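PDB 7BTG: GEO10716p1 from Drosophila melanogaster, which probably acts as an arginine phosphatase of the low molecular weight protein tyrosine phosphatase family, removing phosphate from phosphorylated arginine residues of proteins. Local coordinates for residues 73-77 against 100-106. The protein carries 1 engineered substitution. Numbering follows the deposited sequence.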
ATOM      1  N   ALA A  73       2.543  10.388  12.990  1.00 29.10           N
ATOM      2  CA  ALA A  73       1.222  10.653  13.538  1.00 35.58           C
ATOM      3  C   ALA A  73       0.370  11.478  12.572  1.00 44.25           C
ATOM      4  O   ALA A  73      -0.827  11.204  12.407  1.00 34.99           O
ATOM      5  CB  ALA A  73       1.362  11.363  14.881  1.00 38.18           C
ATOM      6  N   GLN A  74       0.975  12.490  11.920  1.00 39.50           N
ATOM      7  CA  GLN A  74       0.244  13.340  10.982  1.00 42.52           C
ATOM      8  C   GLN A  74      -0.450  12.523   9.912  1.00 42.32           C
ATOM      9  O   GLN A  74      -1.548  12.881   9.464  1.00 41.72           O
ATOM     10  CB  GLN A  74       1.188  14.341  10.305  1.00 45.53           C
ATOM     11  CG  GLN A  74       1.265  15.701  10.972  1.00 56.30           C
ATOM     12  CD  GLN A  74       0.040  16.581  10.728  1.00 62.63           C
ATOM     13  OE1 GLN A  74      -0.909  16.202  10.022  1.00 56.77           O
ATOM     14  NE2 GLN A  74       0.063  17.774  11.317  1.00 64.59           N
ATOM     15  N   ASP A  75       0.171  11.420   9.499  1.00 34.47           N
ATOM     16  CA  ASP A  75      -0.408  10.591   8.455  1.00 39.30           C
ATOM     17  C   ASP A  75      -1.815  10.128   8.820  1.00 38.12           C
ATOM     18  O   ASP A  75      -2.698  10.085   7.962  1.00 39.06           O
ATOM     19  CB  ASP A  75       0.503   9.400   8.182  1.00 36.61           C
ATOM     20  CG  ASP A  75       1.754   9.801   7.457  1.00 36.64           C
ATOM     21  OD1 ASP A  75       1.646  10.660   6.564  1.00 41.12           O
ATOM     22  OD2 ASP A  75       2.836   9.266   7.775  1.00 39.70           O
ATOM     23  N   PHE A  76      -2.053   9.813  10.090  1.00 35.91           N
ATOM     24  CA  PHE A  76      -3.345   9.274  10.489  1.00 36.46           C
ATOM     25  C   PHE A  76      -4.481  10.285  10.362  1.00 41.62           C
ATOM     26  O   PHE A  76      -5.651   9.881  10.304  1.00 42.41           O
ATOM     27  CB  PHE A  76      -3.258   8.757  11.922  1.00 32.34           C
ATOM     28  CG  PHE A  76      -2.503   7.473  12.040  1.00 34.95           C
ATOM     29  CD1 PHE A  76      -3.174   6.261  12.070  1.00 27.54           C
ATOM     30  CD2 PHE A  76      -1.114   7.469  12.087  1.00 33.75           C
ATOM     31  CE1 PHE A  76      -2.477   5.073  12.171  1.00 29.04           C
ATOM     32  CE2 PHE A  76      -0.413   6.274  12.191  1.00 32.45           C
ATOM     33  CZ  PHE A  76      -1.103   5.078  12.224  1.00 28.17           C
ATOM     34  N   TYR A  77      -4.168  11.576  10.324  1.00 38.06           N
ATOM     35  CA  TYR A  77      -5.167  12.618  10.146  1.00 43.52           C
ATOM     36  C   TYR A  77      -5.279  13.106   8.708  1.00 44.42           C
ATOM     37  O   TYR A  77      -6.267  13.767   8.376  1.00 47.31           O
ATOM     38  CB  TYR A  77      -4.844  13.819  11.041  1.00 38.51           C
ATOM     39  CG  TYR A  77      -4.794  13.500  12.522  1.00 38.60           C
ATOM     40  CD1 TYR A  77      -5.958  13.326  13.248  1.00 41.49           C
ATOM     41  CD2 TYR A  77      -3.590  13.387  13.187  1.00 38.86           C
ATOM     42  CE1 TYR A  77      -5.920  13.050  14.588  1.00 40.30           C
ATOM     43  CE2 TYR A  77      -3.544  13.113  14.535  1.00 39.74           C
ATOM     44  CZ  TYR A  77      -4.709  12.952  15.225  1.00 39.83           C
ATOM     45  OH  TYR A  77      -4.676  12.675  16.558  1.00 40.75           O
ATOM     46  N   LEU A 100      -3.238   8.060  19.493  1.00 36.23           N
ATOM     47  CA  LEU A 100      -3.381   9.485  19.212  1.00 40.76           C
ATOM     48  C   LEU A 100      -4.627  10.001  19.927  1.00 43.34           C
ATOM     49  O   LEU A 100      -5.723   9.480  19.704  1.00 40.30           O
ATOM     50  CB  LEU A 100      -3.480   9.715  17.705  1.00 40.14           C
ATOM     51  CG  LEU A 100      -2.304   9.112  16.941  1.00 36.86           C
ATOM     52  CD1 LEU A 100      -2.463   9.253  15.410  1.00 31.91           C
ATOM     53  CD2 LEU A 100      -1.006   9.744  17.453  1.00 36.99           C
ATOM     54  N   THR A 101      -4.458  11.013  20.792  1.00 53.63           N
ATOM     55  CA  THR A 101      -5.550  11.414  21.682  1.00 46.93           C
ATOM     56  C   THR A 101      -6.764  11.904  20.903  1.00 56.70           C
ATOM     57  O   THR A 101      -7.850  11.317  21.059  1.00 62.85           O
ATOM     58  CB  THR A 101      -5.054  12.437  22.709  1.00 48.71           C
ATOM     59  N   PRO A 102      -6.664  12.925  20.019  1.00 55.83           N
ATOM     60  CA  PRO A 102      -7.784  13.127  19.089  1.00 47.05           C
ATOM     61  C   PRO A 102      -7.835  11.948  18.128  1.00 47.85           C
ATOM     62  O   PRO A 102      -6.994  11.848  17.232  1.00 48.22           O
ATOM     63  CB  PRO A 102      -7.451  14.449  18.387  1.00 44.82           C
ATOM     64  CG  PRO A 102      -5.993  14.572  18.492  1.00 50.48           C
ATOM     65  CD  PRO A 102      -5.539  13.837  19.728  1.00 51.27           C
ATOM     66  N   SER A 103      -8.773  11.027  18.341  1.00 43.57           N
ATOM     67  CA  SER A 103      -8.863   9.836  17.513  1.00 46.90           C
ATOM     68  C   SER A 103      -8.935  10.215  16.034  1.00 48.11           C
ATOM     69  O   SER A 103      -9.689  11.127  15.671  1.00 42.35           O
ATOM     70  CB  SER A 103     -10.090   9.012  17.891  1.00 44.98           C
ATOM     71  OG  SER A 103      -9.843   8.229  19.045  1.00 48.39           O
ATOM     72  N   PRO A 104      -8.178   9.553  15.164  1.00 46.91           N
ATOM     73  CA  PRO A 104      -8.271   9.845  13.735  1.00 40.68           C
ATOM     74  C   PRO A 104      -9.521   9.218  13.140  1.00 42.19           C
ATOM     75  O   PRO A 104     -10.152   8.341  13.734  1.00 33.25           O
ATOM     76  CB  PRO A 104      -7.002   9.202  13.155  1.00 41.09           C
ATOM     77  CG  PRO A 104      -6.181   8.737  14.376  1.00 37.43           C
ATOM     78  CD  PRO A 104      -7.192   8.494  15.433  1.00 39.55           C
ATOM     79  N   THR A 105      -9.873   9.689  11.941  1.00 38.71           N
ATOM     80  CA  THR A 105     -10.997   9.130  11.203  1.00 44.17           C
ATOM     81  C   THR A 105     -10.566   8.410   9.937  1.00 45.33           C
ATOM     82  O   THR A 105     -11.422   8.012   9.142  1.00 42.33           O
ATOM     83  CB  THR A 105     -12.015  10.214  10.850  1.00 45.09           C
ATOM     84  OG1 THR A 105     -11.330  11.383  10.396  1.00 47.69           O
ATOM     85  CG2 THR A 105     -12.845  10.565  12.062  1.00 41.67           C
ATOM     86  N   CYS A 106      -9.268   8.240   9.717  1.00 40.49           N
ATOM     87  CA  CYS A 106      -8.850   7.410   8.602  1.00 36.95           C
ATOM     88  C   CYS A 106      -9.393   5.998   8.792  1.00 36.47           C
ATOM     89  O   CYS A 106      -9.467   5.485   9.915  1.00 40.44           O
ATOM     90  CB  CYS A 106      -7.330   7.379   8.508  1.00 33.04           C
ATOM     91  SG  CYS A 106      -6.568   6.767  10.020  1.00 41.55           S
TER
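In the parallel-sheet alpha/beta fold of low molecular weight phosphatases, each helix is joined to the next strand by a connecting loop, and such a loop can lie against a neighbouring helix. Segment 100-106, which joins helix 87-99 to the edge strand 107-110, illustrates this: it lies against the short helix 73-78, where the adjacent aromatics Phe-76 and Tyr-77 meet it. Although both adopt chi1 m, their side chains diverge. The Phe-76 ring leads away from the loop, against Leu-93 and Met-96 of helix 87-99 and Ile-82 of strand 81-84, while Phe-76 CB lies 3.6 Å from Leu-100 CD1 and 3.8 Å from Pro-104 CG. Cys-106, with chi1 p, sets SG 5.2 Å from the centroid of the Phe-76 ring in an oblique sulfur-aromatic contact. Tyr-77 leaves the helix with its CA-to-CB bond away from the loop, yet the long ring reaches across beside Pro-104. Leu-100, in the mt rotamer, turns CD1 to Phe-76 and CD2 to Ala-73 CB, 3.9 Å away. At the ring's tip, Tyr-77 OH donates a 2.6 Å hydrogen bond to the backbone O of Pro-102.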